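Probable ribosomal RNA small subunit methyltransferase (Thermus thermophilus, PDB 3DMH) methylates the N2 position of a guanine in 16S ribosomal RNA, using S-adenosylmethionine as the methyl donor. Local coordinates at residues Thr248-Arg253 with Asn278-Ala282. Residues are numbered along the deposited sequence; the frame is centred on the assembly and turned at random.
Sequences TLPLAR and NALKA
Leu280, an mt rotamer, lays its isobutyl group over one face of helix 248-253, between Leu249, Ala252 and Arg253. Its CD1 lies 3.9 Å from Leu249 CG and 3.5 Å from Leu249 O; its CD2 is 4.3 Å from Ala252 CB and 3.4 Å from Arg253 NE. Ala252 and Leu280 set the register, CA to CA 6.6 Å, with Ala252 CB 3.9 Å from Lys281 O. Such a contact illustrates how a helix end turns a chain back across its neighbour: Ala279, with positive phi (56/41), is the C' residue of the Schellman motif closing helix 265-277, after which Leu280 to Ala282 run extended. Arg253 (chi1 t, chi2 and chi3 p) curls round Leu280, so that NH2 donates to Asn278 O at 3.0 Å, while a water bridges Arg253 NH2 (2.5 Å) and Asn278 OD1 (2.6 Å); Asn278 ND2 hydrogen-bonds Gly274 O. At the other end Thr248 CG2 meets Ala282 CB at 4.1 Å, while Thr248 OG1 is hydrogen-bonded to Asp239 OD2. Within this Rossmann-like methyltransferase domain, the contact joins the helix preceding strand 257-262 to the loop from helix 265-277 into edge strand 283-286, with Leu249 also packed on Leu271, Leu275 and strand 196-202.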
loop_
_atom_site.group_PDB
_atom_site.type_symbol
_atom_site.label_atom_id
_atom_site.label_comp_id
_atom_site.label_asym_id
_atom_site.label_seq_id
_atom_site.Cartn_x
_atom_site.Cartn_y
_atom_site.Cartn_z
ATOM N N THR A 248 -3.688 8.301 13.627
ATOM C CA THR A 248 -5.108 8.603 13.450
ATOM C C THR A 248 -5.923 8.413 14.726
ATOM O O THR A 248 -6.709 9.280 15.092
ATOM C CB THR A 248 -5.722 7.690 12.370
ATOM O OG1 THR A 248 -4.782 7.501 11.285
ATOM C CG2 THR A 248 -7.078 8.254 11.893
ATOM N N LEU A 249 -5.744 7.274 15.381
ATOM C CA LEU A 249 -6.567 6.963 16.563
ATOM C C LEU A 249 -6.308 7.928 17.717
ATOM O O LEU A 249 -7.266 8.508 18.244
ATOM C CB LEU A 249 -6.432 5.488 16.998
ATOM C CG LEU A 249 -7.482 4.524 16.414
ATOM C CD1 LEU A 249 -7.325 4.325 14.907
ATOM C CD2 LEU A 249 -7.429 3.177 17.127
ATOM N N PRO A 250 -5.023 8.120 18.109
ATOM C CA PRO A 250 -4.746 9.097 19.176
ATOM C C PRO A 250 -5.250 10.497 18.847
ATOM O O PRO A 250 -5.843 11.136 19.706
ATOM C CB PRO A 250 -3.218 9.084 19.272
ATOM C CG PRO A 250 -2.845 7.724 18.834
ATOM C CD PRO A 250 -3.789 7.434 17.690
ATOM N N LEU A 251 -5.040 10.966 17.613
ATOM C CA LEU A 251 -5.527 12.302 17.266
ATOM C C LEU A 251 -7.060 12.409 17.332
ATOM O O LEU A 251 -7.590 13.446 17.754
ATOM C CB LEU A 251 -4.972 12.767 15.917
ATOM C CG LEU A 251 -3.453 13.018 15.934
ATOM C CD1 LEU A 251 -2.945 13.152 14.508
ATOM C CD2 LEU A 251 -3.061 14.241 16.788
ATOM N N ALA A 252 -7.765 11.341 16.948
ATOM C CA ALA A 252 -9.234 11.297 17.077
ATOM C C ALA A 252 -9.629 11.293 18.543
ATOM O O ALA A 252 -10.570 11.987 18.946
ATOM C CB ALA A 252 -9.820 10.075 16.379
ATOM N N ARG A 253 -8.897 10.511 19.335
ATOM C CA ARG A 253 -9.137 10.451 20.787
ATOM C C ARG A 253 -8.945 11.820 21.452
ATOM O O ARG A 253 -9.675 12.171 22.385
ATOM C CB ARG A 253 -8.247 9.382 21.439
ATOM C CG ARG A 253 -8.397 9.175 22.967
ATOM C CD ARG A 253 -9.795 8.764 23.391
ATOM N NE ARG A 253 -10.249 7.483 22.843
ATOM C CZ ARG A 253 -9.817 6.282 23.226
ATOM N NH1 ARG A 253 -8.876 6.161 24.162
ATOM N NH2 ARG A 253 -10.332 5.192 22.662
ATOM N N ASN A 278 -12.253 0.984 19.112
ATOM C CA ASN A 278 -11.875 1.961 20.134
ATOM C C ASN A 278 -12.949 3.053 20.410
ATOM O O ASN A 278 -12.620 4.068 21.054
ATOM C CB ASN A 278 -10.494 2.558 19.798
ATOM C CG ASN A 278 -9.362 1.535 19.947
ATOM O OD1 ASN A 278 -8.732 1.444 21.010
ATOM N ND2 ASN A 278 -9.131 0.728 18.908
ATOM N N ALA A 279 -14.194 2.859 19.883
ATOM C CA ALA A 279 -15.277 3.863 20.072
ATOM C C ALA A 279 -14.895 5.249 19.590
ATOM O O ALA A 279 -15.164 6.287 20.209
ATOM C CB ALA A 279 -15.789 3.884 21.530
ATOM N N LEU A 280 -14.218 5.253 18.432
ATOM C CA LEU A 280 -13.658 6.487 17.781
ATOM C C LEU A 280 -14.141 6.716 16.347
ATOM O O LEU A 280 -14.373 5.758 15.612
ATOM C CB LEU A 280 -12.119 6.442 17.762
ATOM C CG LEU A 280 -11.364 6.575 19.095
ATOM C CD1 LEU A 280 -9.881 6.268 18.938
ATOM C CD2 LEU A 280 -11.562 7.975 19.692
ATOM N N LYS A 281 -14.261 7.982 15.937
ATOM C CA LYS A 281 -14.736 8.323 14.583
ATOM C C LYS A 281 -13.687 9.095 13.795
ATOM O O LYS A 281 -13.099 10.061 14.285
ATOM C CB LYS A 281 -16.041 9.150 14.639
ATOM C CG LYS A 281 -17.322 8.359 14.951
ATOM C CD LYS A 281 -17.452 8.048 16.437
ATOM C CE LYS A 281 -18.631 7.131 16.722
ATOM N NZ LYS A 281 -18.432 6.430 18.016
ATOM N N ALA A 282 -13.464 8.647 12.566
ATOM C CA ALA A 282 -12.608 9.342 11.603
ATOM C C ALA A 282 -12.942 8.851 10.206
ATOM O O ALA A 282 -13.539 7.777 10.039
ATOM C CB ALA A 282 -11.120 9.110 11.915
HETATM O O HOH W 1 -9.372 2.889 23.110
#